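Local coordinates for protein glycerate dehydrogenase (Bacillus sp. 5mfcol3.1, PDB 6P2I) that reduces acyclic imino acids asymmetrically with NADPH, probably intercepting the imines that a partner oxidase releases, at residues 98-103 with 152-157; 167-171 with 180-186; 194-200 with 222-228. All coordinates share one frame; numbering follows the deposited sequence. Where two conformers were deposited one is given.

Contact 1: 98-103 with 152-157. With NAP (NADP nicotinamide-adenine-dinucleotide phosphate), chain C; EDO (1,2-ethanediol), chain I.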
loop_
_atom_site.group_PDB
_atom_site.type_symbol
_atom_site.label_atom_id
_atom_site.label_comp_id
_atom_site.label_asym_id
_atom_site.label_seq_id
_atom_site.Cartn_x
_atom_site.Cartn_y
_atom_site.Cartn_z
ATOM N N SER A 98 18.784 1.264 0.233
ATOM C CA SER A 98 17.405 1.226 -0.241
ATOM C C SER A 98 16.472 0.383 0.622
ATOM O O SER A 98 15.295 0.267 0.278
ATOM C CB SER A 98 17.339 0.697 -1.681
ATOM O OG SER A 98 17.494 -0.712 -1.700
ATOM N N LYS A 99 16.953 -0.211 1.711
ATOM C CA LYS A 99 16.162 -1.270 2.342
ATOM C C LYS A 99 14.816 -0.760 2.849
ATOM O O LYS A 99 13.813 -1.481 2.761
ATOM C CB LYS A 99 16.950 -1.969 3.453
ATOM C CG LYS A 99 17.293 -1.182 4.710
ATOM C CD LYS A 99 18.144 -2.072 5.641
ATOM C CE LYS A 99 18.516 -1.340 6.936
ATOM N NZ LYS A 99 19.122 -2.249 7.962
ATOM N N GLN A 100 14.757 0.476 3.357
ATOM C CA GLN A 100 13.460 0.995 3.806
ATOM C C GLN A 100 12.554 1.303 2.619
ATOM O O GLN A 100 11.351 1.003 2.651
ATOM C CB GLN A 100 13.647 2.242 4.675
ATOM C CG GLN A 100 12.332 2.799 5.231
ATOM C CD GLN A 100 11.741 1.905 6.300
ATOM O OE1 GLN A 100 12.467 1.204 7.017
ATOM N NE2 GLN A 100 10.411 1.924 6.424
ATOM N N ALA A 101 13.112 1.915 1.570
ATOM C CA ALA A 101 12.340 2.195 0.361
ATOM C C ALA A 101 11.766 0.914 -0.237
ATOM O O ALA A 101 10.583 0.858 -0.595
ATOM C CB ALA A 101 13.219 2.919 -0.666
ATOM N N VAL A 102 12.583 -0.139 -0.336
ATOM C CA VAL A 102 12.103 -1.362 -0.973
ATOM C C VAL A 102 11.082 -2.055 -0.082
ATOM O O VAL A 102 10.060 -2.557 -0.563
ATOM C CB VAL A 102 13.276 -2.298 -1.324
ATOM C CG1 VAL A 102 12.757 -3.613 -1.915
ATOM C CG2 VAL A 102 14.202 -1.602 -2.325
ATOM N N ALA A 103 11.346 -2.104 1.227
ATOM C CA ALA A 103 10.384 -2.718 2.136
ATOM C C ALA A 103 9.032 -2.015 2.066
ATOM O O ALA A 103 7.985 -2.675 2.033
ATOM C CB ALA A 103 10.929 -2.700 3.565
ATOM N N GLN A 152 19.047 -7.825 4.759
ATOM C CA GLN A 152 18.776 -6.412 5.018
ATOM C C GLN A 152 17.330 -6.057 4.689
ATOM O O GLN A 152 16.619 -5.473 5.518
ATOM C CB GLN A 152 19.727 -5.528 4.213
ATOM C CG GLN A 152 21.199 -5.681 4.579
ATOM C CD GLN A 152 21.502 -5.288 6.022
ATOM O OE1 GLN A 152 20.813 -4.454 6.620
ATOM N NE2 GLN A 152 22.547 -5.881 6.582
ATOM N N ILE A 153 16.874 -6.401 3.484
ATOM C CA ILE A 153 15.533 -5.989 3.081
ATOM C C ILE A 153 14.479 -6.912 3.673
ATOM O O ILE A 153 13.459 -6.443 4.202
ATOM C CB ILE A 153 15.432 -5.894 1.542
ATOM C CG1 ILE A 153 16.492 -4.932 1.024
ATOM C CG2 ILE A 153 14.036 -5.378 1.136
ATOM C CD1 ILE A 153 16.558 -4.781 -0.519
ATOM N N GLY A 154 14.707 -8.230 3.628
ATOM C CA GLY A 154 13.743 -9.156 4.208
ATOM C C GLY A 154 13.450 -8.850 5.665
ATOM O O GLY A 154 12.294 -8.884 6.096
ATOM N N GLN A 155 14.485 -8.513 6.437
ATOM C CA GLN A 155 14.257 -8.195 7.849
ATOM C C GLN A 155 13.502 -6.886 8.021
ATOM O O GLN A 155 12.751 -6.729 8.992
ATOM C CB GLN A 155 15.584 -8.138 8.597
ATOM C CG GLN A 155 16.158 -9.511 8.869
ATOM C CD GLN A 155 17.501 -9.440 9.557
ATOM O OE1 GLN A 155 17.667 -8.711 10.530
ATOM N NE2 GLN A 155 18.470 -10.202 9.057
ATOM N N THR A 156 13.698 -5.929 7.116
ATOM C CA THR A 156 12.928 -4.692 7.193
ATOM C C THR A 156 11.462 -4.957 6.893
ATOM O O THR A 156 10.576 -4.432 7.584
ATOM C CB THR A 156 13.506 -3.633 6.242
ATOM O OG1 THR A 156 14.911 -3.480 6.490
ATOM C CG2 THR A 156 12.838 -2.286 6.480
ATOM N N VAL A 157 11.188 -5.791 5.888
ATOM C CA VAL A 157 9.811 -6.186 5.606
ATOM C C VAL A 157 9.212 -6.897 6.812
ATOM O O VAL A 157 8.056 -6.649 7.191
ATOM C CB VAL A 157 9.751 -7.068 4.347
ATOM C CG1 VAL A 157 8.354 -7.702 4.196
ATOM C CG2 VAL A 157 10.103 -6.251 3.108
HETATM P PA NAP C . 21.157 -9.493 1.797
HETATM O O1A NAP C . 22.438 -10.060 1.223
HETATM O O2A NAP C . 21.206 -8.668 3.049
HETATM O O5B NAP C . 20.167 -10.718 2.068
HETATM C C5B NAP C . 20.049 -11.793 1.142
HETATM C C4B NAP C . 19.205 -12.873 1.808
HETATM O O4B NAP C . 19.002 -13.913 0.849
HETATM C C3B NAP C . 19.917 -13.514 3.003
HETATM O O3B NAP C . 18.930 -13.976 3.947
HETATM C C2B NAP C . 20.590 -14.724 2.401
HETATM O O2B NAP C . 20.821 -15.758 3.345
HETATM C C1B NAP C . 19.512 -15.127 1.412
HETATM N N9A NAP C . 20.043 -16.039 0.387
HETATM C C8A NAP C . 21.140 -15.856 -0.376
HETATM N N7A NAP C . 21.328 -16.923 -1.191
HETATM C C5A NAP C . 20.345 -17.802 -0.923
HETATM C C6A NAP C . 19.945 -19.134 -1.420
HETATM N N6A NAP C . 20.665 -19.752 -2.386
HETATM N N1A NAP C . 18.846 -19.697 -0.878
HETATM C C2A NAP C . 18.117 -19.092 0.086
HETATM N N3A NAP C . 18.411 -17.880 0.593
HETATM C C4A NAP C . 19.503 -17.213 0.122
HETATM O O3 NAP C . 20.444 -8.735 0.562
HETATM P PN NAP C . 19.404 -7.510 0.632
HETATM O O1N NAP C . 20.128 -6.232 0.973
HETATM O O2N NAP C . 18.213 -7.902 1.479
HETATM O O5D NAP C . 18.981 -7.420 -0.915
HETATM C C5D NAP C . 18.355 -8.537 -1.556
HETATM C C4D NAP C . 18.147 -8.253 -3.038
HETATM O O4D NAP C . 17.219 -7.182 -3.183
HETATM C C3D NAP C . 19.384 -7.746 -3.766
HETATM O O3D NAP C . 20.266 -8.807 -4.161
HETATM C C2D NAP C . 18.777 -7.003 -4.947
HETATM O O2D NAP C . 18.737 -7.870 -6.087
HETATM C C1D NAP C . 17.363 -6.637 -4.489
HETATM N N1N NAP C . 17.189 -5.179 -4.463
HETATM C C2N NAP C . 16.193 -4.621 -5.174
HETATM C C3N NAP C . 16.008 -3.241 -5.190
HETATM C C7N NAP C . 14.902 -2.632 -6.016
HETATM O O7N NAP C . 14.939 -1.438 -6.275
HETATM N N7N NAP C . 13.925 -3.407 -6.510
HETATM C C4N NAP C . 16.878 -2.435 -4.451
HETATM C C5N NAP C . 17.912 -3.035 -3.728
HETATM C C6N NAP C . 18.037 -4.419 -3.749
HETATM P P2B NAP C . 22.138 -15.831 4.277
HETATM O O1X NAP C . 23.319 -15.750 3.326
HETATM O O2X NAP C . 22.054 -14.630 5.180
HETATM O O3X NAP C . 21.967 -17.134 5.013
HETATM C C1 EDO I . 10.663 -0.637 9.297
HETATM O O1 EDO I . 11.900 0.100 9.325
HETATM C C2 EDO I . 9.544 0.211 9.891
HETATM O O2 EDO I . 9.176 1.258 8.981
HETATM O O HOH W 1 17.527 -4.748 8.123
#
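Gln152 meets Lys99 through its side-chain carbonyl: OE1 accepts a hydrogen bond from Lys99 NZ at 3.1 Å, with the ammonium almost in line with the C=O bond (176°). Water 1 joins the same pair a second way, accepting from Lys99 NZ and donating to Gln152 O. Lys99 NZ also bonds Gln96 OE1. The backbone N of Gln152 donates nearly straight to the NADP phosphate oxygen O2A, and Ile153 N does likewise to NAP O2N at 2.8 Å, as expected where a helix start binds a dinucleotide diphosphate.

The branches of Ile153 divide the work. CG2 rests on Val102 CG1 at 3.7 Å, while CG1, anti to the carbonyl carbon (chi1 -57°), carries CD1 to within 3.6 Å of NAP C6N on the nicotinamide ring. Val102 CG2 approaches the same ring, 3.5 Å from NAP C4N.

Thr156 crosses the lysine chain at about a right angle. Its OG1 turns back to donate to Gln152 O (2.8 Å), which leaves CG2 to press on Ala103 CB at 3.5 Å. Val157 closes the row, CG2 lying against Ala103 CB.

The two helix segments pass 8.7 Å apart at 55°. Val157 also touches Ile145 and Leu147 of strand 144-148, so helix 152-163 packs on that strand and, alongside, on helix 99-114, where Val157 meets Val106 and Phe107.

Contact 2: 167-171 with 180-186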
loop_
_atom_site.group_PDB
_atom_site.type_symbol
_atom_site.label_atom_id
_atom_site.label_comp_id
_atom_site.label_asym_id
_atom_site.label_seq_id
_atom_site.Cartn_x
_atom_site.Cartn_y
_atom_site.Cartn_z
ATOM N N LYS A 167 1.839 -12.988 10.711
ATOM C CA LYS A 167 2.742 -14.095 11.012
ATOM C C LYS A 167 3.830 -14.092 9.953
ATOM O O LYS A 167 3.526 -14.112 8.758
ATOM C CB LYS A 167 2.009 -15.433 11.018
ATOM C CG LYS A 167 0.556 -15.323 11.437
ATOM C CD LYS A 167 0.138 -16.465 12.344
ATOM C CE LYS A 167 -1.251 -16.225 12.920
ATOM N NZ LYS A 167 -1.631 -17.275 13.902
ATOM N N VAL A 168 5.090 -14.024 10.380
ATOM C CA VAL A 168 6.212 -13.921 9.450
ATOM C C VAL A 168 6.978 -15.231 9.452
ATOM O O VAL A 168 7.464 -15.671 10.502
ATOM C CB VAL A 168 7.142 -12.752 9.807
ATOM C CG1 VAL A 168 8.245 -12.619 8.758
ATOM C CG2 VAL A 168 6.332 -11.460 9.933
ATOM N N ILE A 169 7.090 -15.850 8.280
ATOM C CA ILE A 169 7.961 -16.998 8.088
ATOM C C ILE A 169 8.952 -16.643 6.982
ATOM O O ILE A 169 8.793 -15.655 6.263
ATOM C CB ILE A 169 7.182 -18.296 7.774
ATOM C CG1 ILE A 169 6.530 -18.232 6.390
ATOM C CG2 ILE A 169 6.142 -18.596 8.875
ATOM C CD1 ILE A 169 5.703 -19.462 6.044
ATOM N N GLY A 170 10.009 -17.435 6.870
ATOM C CA GLY A 170 11.038 -17.048 5.925
ATOM C C GLY A 170 12.123 -18.092 5.832
ATOM O O GLY A 170 12.109 -19.112 6.529
ATOM N N LEU A 171 13.072 -17.826 4.940
ATOM C CA LEU A 171 14.172 -18.755 4.753
ATOM C C LEU A 171 15.395 -17.995 4.287
ATOM O O LEU A 171 15.295 -16.953 3.632
ATOM C CB LEU A 171 13.837 -19.872 3.754
ATOM C CG LEU A 171 13.592 -19.571 2.276
ATOM C CD1 LEU A 171 14.881 -19.579 1.488
ATOM C CD2 LEU A 171 12.659 -20.611 1.690
ATOM N N GLY A 180 12.499 -13.005 15.142
ATOM C CA GLY A 180 11.154 -12.641 14.741
ATOM C C GLY A 180 10.654 -13.286 13.471
ATOM O O GLY A 180 9.587 -12.897 12.977
ATOM N N ILE A 181 11.387 -14.251 12.919
ATOM C CA ILE A 181 11.012 -14.908 11.674
ATOM C C ILE A 181 11.080 -16.413 11.896
ATOM O O ILE A 181 12.160 -16.949 12.170
ATOM C CB ILE A 181 11.933 -14.491 10.513
ATOM C CG1 ILE A 181 11.821 -12.983 10.254
ATOM C CG2 ILE A 181 11.595 -15.288 9.264
ATOM C CD1 ILE A 181 12.813 -12.448 9.200
ATOM N N GLN A 182 9.941 -17.093 11.778
ATOM C CA GLN A 182 9.920 -18.550 11.869
ATOM C C GLN A 182 10.475 -19.119 10.570
ATOM O O GLN A 182 9.891 -18.923 9.499
ATOM C CB GLN A 182 8.508 -19.062 12.118
ATOM C CG GLN A 182 8.396 -20.571 12.041
ATOM C CD GLN A 182 8.501 -21.235 13.403
ATOM O OE1 GLN A 182 9.576 -21.297 14.002
ATOM N NE2 GLN A 182 7.373 -21.720 13.906
ATOM N N GLN A 183 11.602 -19.813 10.644
ATOM C CA GLN A 183 12.267 -20.236 9.426
ATOM C C GLN A 183 11.841 -21.643 9.028
ATOM O O GLN A 183 11.716 -22.539 9.869
ATOM C CB GLN A 183 13.784 -20.117 9.591
ATOM C CG GLN A 183 14.156 -18.651 9.635
ATOM C CD GLN A 183 15.534 -18.354 10.191
ATOM O OE1 GLN A 183 15.654 -17.673 11.214
ATOM N NE2 GLN A 183 16.578 -18.823 9.510
ATOM N N VAL A 184 11.568 -21.806 7.731
ATOM C CA VAL A 184 11.007 -23.023 7.154
ATOM C C VAL A 184 11.736 -23.302 5.844
ATOM O O VAL A 184 12.465 -22.453 5.329
ATOM C CB VAL A 184 9.492 -22.886 6.902
ATOM C CG1 VAL A 184 8.756 -22.577 8.208
ATOM C CG2 VAL A 184 9.236 -21.789 5.881
ATOM N N ASP A 185 11.520 -24.499 5.288
ATOM C CA ASP A 185 12.028 -24.741 3.942
ATOM C C ASP A 185 11.064 -24.159 2.898
ATOM O O ASP A 185 9.957 -23.706 3.218
ATOM C CB ASP A 185 12.323 -26.237 3.724
ATOM C CG ASP A 185 11.072 -27.109 3.555
ATOM O OD1 ASP A 185 9.928 -26.627 3.635
ATOM O OD2 ASP A 185 11.251 -28.328 3.345
ATOM N N ILE A 186 11.509 -24.139 1.635
ATOM C CA ILE A 186 10.781 -23.374 0.619
ATOM C C ILE A 186 9.448 -24.037 0.283
ATOM O O ILE A 186 8.473 -23.349 -0.054
ATOM C CB ILE A 186 11.653 -23.172 -0.638
ATOM C CG1 ILE A 186 10.997 -22.179 -1.596
ATOM C CG2 ILE A 186 11.936 -24.508 -1.347
ATOM C CD1 ILE A 186 12.001 -21.311 -2.358
HETATM O O HOH W 2 7.231 -15.372 13.253
#
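Ile169 pairs with Gln182 and Gly170 with Gln183 as parallel bridges, their CA atoms 4.5 and 4.9 Å apart, and three backbone hydrogen bonds alternate between the strands: Gln182 N to Val168 O, Gly170 N to Gln182 O, and Val184 N to Gly170 O.

Val168 and Ile181 meet on one face, CG1 to CG1 at 3.9 Å, and both side chains also touch Ala158 of helix 152-163. Ile181 CG2 lies over the backbone of Gly170, 3.6 Å from its N, where a CB on that residue would clash with it. On the other face, Ile169 CG2 flanks Gln182 CB at 4.0 Å, and Ile169 CD1 reaches Val184 CG2. With CG held between the backbone N and the carbonyl carbon (chi1 66°), the end of Leu171 swings over to Ile186, bringing Leu171 CD2 to 3.6 Å from Ile186 CB. Water 2 donates to Val168 O at 2.8 Å and weakly to Gly180 O.

Gln183 directs its amide away from the pairing, to Val178 N and Arg176 O, while Asp185 caps the following helix through Glu188 N. The chemistry thus divides: main-chain bonds set the strand register, aliphatic branches fill both faces, and the polar ends of Gln183 and Asp185 bond to the loop and the helix start beside Leu171, which touches NADP.

Contact 3: 194-200 with 222-228. With NAP (NADP nicotinamide-adenine-dinucleotide phosphate), chain C.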
loop_
_atom_site.group_PDB
_atom_site.type_symbol
_atom_site.label_atom_id
_atom_site.label_comp_id
_atom_site.label_asym_id
_atom_site.label_seq_id
_atom_site.Cartn_x
_atom_site.Cartn_y
_atom_site.Cartn_z
ATOM N N ASP A 194 0.272 -16.714 2.816
ATOM C CA ASP A 194 -0.746 -15.947 2.114
ATOM C C ASP A 194 -0.112 -14.931 1.185
ATOM O O ASP A 194 -0.677 -14.605 0.131
ATOM C CB ASP A 194 -1.645 -15.260 3.134
ATOM C CG ASP A 194 -2.310 -16.252 4.040
ATOM O OD1 ASP A 194 -3.024 -17.120 3.499
ATOM O OD2 ASP A 194 -2.124 -16.198 5.282
ATOM N N ILE A 195 1.051 -14.422 1.580
ATOM C CA ILE A 195 1.816 -13.447 0.820
ATOM C C ILE A 195 3.249 -13.957 0.758
ATOM O O ILE A 195 3.799 -14.388 1.778
ATOM C CB ILE A 195 1.756 -12.053 1.477
ATOM C CG1 ILE A 195 0.297 -11.574 1.577
ATOM C CG2 ILE A 195 2.618 -11.061 0.705
ATOM C CD1 ILE A 195 -0.048 -10.860 2.875
ATOM N N ILE A 196 3.839 -13.951 -0.434
ATOM C CA ILE A 196 5.217 -14.387 -0.618
ATOM C C ILE A 196 5.984 -13.216 -1.197
ATOM O O ILE A 196 5.525 -12.595 -2.161
ATOM C CB ILE A 196 5.314 -15.607 -1.551
ATOM C CG1 ILE A 196 4.568 -16.797 -0.957
ATOM C CG2 ILE A 196 6.787 -15.949 -1.840
ATOM C CD1 ILE A 196 4.154 -17.853 -1.968
ATOM N N SER A 197 7.142 -12.905 -0.612
ATOM C CA SER A 197 7.973 -11.806 -1.105
ATOM C C SER A 197 9.423 -12.257 -1.217
ATOM O O SER A 197 9.967 -12.848 -0.279
ATOM C CB SER A 197 7.864 -10.580 -0.185
ATOM O OG SER A 197 8.443 -9.437 -0.778
ATOM N N LEU A 198 10.052 -11.959 -2.359
ATOM C CA LEU A 198 11.431 -12.360 -2.620
ATOM C C LEU A 198 12.400 -11.258 -2.200
ATOM O O LEU A 198 12.200 -10.087 -2.539
ATOM C CB LEU A 198 11.627 -12.683 -4.107
ATOM C CG LEU A 198 11.051 -14.025 -4.571
ATOM C CD1 LEU A 198 10.661 -13.981 -6.046
ATOM C CD2 LEU A 198 12.053 -15.147 -4.320
ATOM N N HIS A 199 13.459 -11.643 -1.480
ATOM C CA HIS A 199 14.479 -10.711 -1.009
ATOM C C HIS A 199 15.833 -11.411 -1.028
ATOM O O HIS A 199 16.518 -11.537 -0.020
ATOM C CB HIS A 199 14.106 -10.181 0.370
ATOM C CG HIS A 199 12.820 -9.430 0.356
ATOM N ND1 HIS A 199 12.693 -8.198 -0.250
ATOM C CD2 HIS A 199 11.583 -9.766 0.797
ATOM C CE1 HIS A 199 11.441 -7.790 -0.148
ATOM N NE2 HIS A 199 10.746 -8.722 0.480
ATOM N N ILE A 200 16.226 -11.856 -2.217
ATOM C CA ILE A 200 17.365 -12.748 -2.390
ATOM C C ILE A 200 18.174 -12.291 -3.598
ATOM O O ILE A 200 17.596 -11.813 -4.586
ATOM C CB ILE A 200 16.863 -14.199 -2.517
ATOM C CG1 ILE A 200 17.990 -15.214 -2.456
ATOM C CG2 ILE A 200 16.010 -14.386 -3.768
ATOM C CD1 ILE A 200 17.489 -16.633 -2.557
ATOM N N ALA A 222 -3.260 -16.516 -2.904
ATOM C CA ALA A 222 -1.948 -15.990 -2.554
ATOM C C ALA A 222 -1.609 -14.757 -3.384
ATOM O O ALA A 222 -2.100 -14.580 -4.501
ATOM C CB ALA A 222 -0.871 -17.057 -2.771
ATOM N N VAL A 223 -0.760 -13.896 -2.818
ATOM C CA VAL A 223 -0.177 -12.762 -3.528
ATOM C C VAL A 223 1.331 -12.932 -3.519
ATOM O O VAL A 223 1.932 -13.167 -2.463
ATOM C CB VAL A 223 -0.566 -11.410 -2.901
ATOM C CG1 VAL A 223 0.248 -10.285 -3.541
ATOM C CG2 VAL A 223 -2.067 -11.157 -3.072
ATOM N N LEU A 224 1.938 -12.816 -4.695
ATOM C CA LEU A 224 3.376 -12.940 -4.862
ATOM C C LEU A 224 3.957 -11.566 -5.167
ATOM O O LEU A 224 3.466 -10.869 -6.060
ATOM C CB LEU A 224 3.697 -13.920 -5.986
ATOM C CG LEU A 224 5.159 -14.057 -6.395
ATOM C CD1 LEU A 224 5.997 -14.546 -5.235
ATOM C CD2 LEU A 224 5.271 -14.998 -7.604
ATOM N N ILE A 225 4.978 -11.172 -4.410
ATOM C CA ILE A 225 5.659 -9.890 -4.583
ATOM C C ILE A 225 7.102 -10.169 -4.983
ATOM O O ILE A 225 7.784 -10.962 -4.328
ATOM C CB ILE A 225 5.612 -9.038 -3.298
ATOM C CG1 ILE A 225 4.165 -8.850 -2.799
ATOM C CG2 ILE A 225 6.316 -7.698 -3.528
ATOM C CD1 ILE A 225 3.277 -8.078 -3.776
ATOM N N ASN A 226 7.579 -9.516 -6.050
ATOM C CA ASN A 226 8.983 -9.635 -6.427
ATOM C C ASN A 226 9.591 -8.249 -6.629
ATOM O O ASN A 226 9.364 -7.604 -7.657
ATOM C CB ASN A 226 9.159 -10.495 -7.675
ATOM C CG ASN A 226 10.610 -10.848 -7.905
ATOM O OD1 ASN A 226 11.429 -10.717 -6.991
ATOM N ND2 ASN A 226 10.949 -11.263 -9.126
ATOM N N THR A 227 10.366 -7.795 -5.644
ATOM C CA THR A 227 11.224 -6.630 -5.808
ATOM C C THR A 227 12.644 -7.020 -6.191
ATOM O O THR A 227 13.536 -6.169 -6.152
ATOM C CB THR A 227 11.258 -5.784 -4.534
ATOM O OG1 THR A 227 11.680 -6.590 -3.423
ATOM C CG2 THR A 227 9.874 -5.230 -4.200
ATOM N N CYS A 228 12.879 -8.287 -6.538
ATOM C CA CYS A 228 14.186 -8.747 -6.979
ATOM C C CYS A 228 14.135 -9.073 -8.474
ATOM O O CYS A 228 13.179 -8.726 -9.175
ATOM C CB CYS A 228 14.627 -9.942 -6.139
ATOM S SG CYS A 228 14.928 -9.536 -4.404
HETATM P PA NAP C . 21.157 -9.493 1.797
HETATM O O1A NAP C . 22.438 -10.060 1.223
HETATM O O2A NAP C . 21.206 -8.668 3.049
HETATM O O5B NAP C . 20.167 -10.718 2.068
HETATM C C5B NAP C . 20.049 -11.793 1.142
HETATM C C4B NAP C . 19.205 -12.873 1.808
HETATM O O4B NAP C . 19.002 -13.913 0.849
HETATM C C3B NAP C . 19.917 -13.514 3.003
HETATM O O3B NAP C . 18.930 -13.976 3.947
HETATM C C2B NAP C . 20.590 -14.724 2.401
HETATM O O2B NAP C . 20.821 -15.758 3.345
HETATM C C1B NAP C . 19.512 -15.127 1.412
HETATM N N9A NAP C . 20.043 -16.039 0.387
HETATM C C8A NAP C . 21.140 -15.856 -0.376
HETATM N N7A NAP C . 21.328 -16.923 -1.191
HETATM C C5A NAP C . 20.345 -17.802 -0.923
HETATM C C6A NAP C . 19.945 -19.134 -1.420
HETATM N N6A NAP C . 20.665 -19.752 -2.386
HETATM N N1A NAP C . 18.846 -19.697 -0.878
HETATM C C2A NAP C . 18.117 -19.092 0.086
HETATM N N3A NAP C . 18.411 -17.880 0.593
HETATM C C4A NAP C . 19.503 -17.213 0.122
HETATM O O3 NAP C . 20.444 -8.735 0.562
HETATM P PN NAP C . 19.404 -7.510 0.632
HETATM O O1N NAP C . 20.128 -6.232 0.973
HETATM O O2N NAP C . 18.213 -7.902 1.479
HETATM O O5D NAP C . 18.981 -7.420 -0.915
HETATM C C5D NAP C . 18.355 -8.537 -1.556
HETATM C C4D NAP C . 18.147 -8.253 -3.038
HETATM O O4D NAP C . 17.219 -7.182 -3.183
HETATM C C3D NAP C . 19.384 -7.746 -3.766
HETATM O O3D NAP C . 20.266 -8.807 -4.161
HETATM C C2D NAP C . 18.777 -7.003 -4.947
HETATM O O2D NAP C . 18.737 -7.870 -6.087
HETATM C C1D NAP C . 17.363 -6.637 -4.489
HETATM N N1N NAP C . 17.189 -5.179 -4.463
HETATM C C2N NAP C . 16.193 -4.621 -5.174
HETATM C C3N NAP C . 16.008 -3.241 -5.190
HETATM C C7N NAP C . 14.902 -2.632 -6.016
HETATM O O7N NAP C . 14.939 -1.438 -6.275
HETATM N N7N NAP C . 13.925 -3.407 -6.510
HETATM C C4N NAP C . 16.878 -2.435 -4.451
HETATM C C5N NAP C . 17.912 -3.035 -3.728
HETATM C C6N NAP C . 18.037 -4.419 -3.749
HETATM P P2B NAP C . 22.138 -15.831 4.277
HETATM O O1X NAP C . 23.319 -15.750 3.326
HETATM O O2X NAP C . 22.054 -14.630 5.180
HETATM O O3X NAP C . 21.967 -17.134 5.013
HETATM O O HOH W 3 9.986 -8.718 -3.010
HETATM O O HOH W 4 14.310 -6.949 -2.240
#
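Leu198 and Asn226 meet at a slant where two parallel strands run out toward the cofactor. Asn226 can be followed outward: CB comes to 4.1 Å from Leu198 CD1, and CG, anti to the backbone N (chi1 -169°), lies 3.6 Å from that same methyl, though the leucine was modelled in two conformers and distances to its side chain hold for one alone. At the tip the amide divides. OD1 is 3.5 Å from Leu198 CB and, more tellingly, accepts from Cys228 N at 2.9 Å, the donor standing well above the carbonyl plane; this is an Asx turn. ND2 donates to Arg229 O. With the amide gone, as in an alanine, Cys228 N and Arg229 O would probably lose these partners and the bend after the strand would be less fixed.

Cys228 SG, on that bend, accepts a weak bond from Ile200 N. Across the pair, Ser197 OG lies over Ile225 CB. Water 3 donates to Leu198 O and accepts from Thr227 N, and is also hydrogen-bonded to Ser197 OG. Water 4 is bonded to His199 ND1 and Thr227 OG1 and donates to NAP O4D, while Thr227 O takes the nicotinamide amide N7N at 2.8 Å. Ile200 CD1 packs at 3.4 Å from NAP C4A of the adenine.

Four backbone bonds join the strands, from Val223 N to Asp194 O through Leu198 N to Ile225 O, and the axes of 195-198 and 223-226 approach to 4.7 Å at 13°. Asp194 itself forms a salt bridge with Lys219. The pair belongs to a beta-alpha-beta unit with helix 212-215; strand 195-198 also bonds strand 144-148, and Ile195 and Val223 face helix 99-114, touching Leu110 and Asn114.

How the contacts relate
The three contacts lie in series along the chain, each closing before the next opens. Contacts 2 and 3 belong to the same seven-stranded parallel sheet, a Rossmann-type arrangement: 182-183 is an outermost strand beside 167-171, strand 144-148 intervenes, and 195-198 and 223-226 come next. Their centres are 13 Å apart, without touching. Contact 1, about 13 Å from contact 3 between centres, packs directly on it: Ile153 CG2 lies 3.4 Å from His199 ND1, and Val102 CG1 reaches Thr227 OG1. Helix 152-163 leads into strand 167-171, linking contacts 1 and 2 along the chain; their centres are about 16 Å apart, with no touch. Contacts 1 and 3 both touch NADP, and all three border the cofactor site.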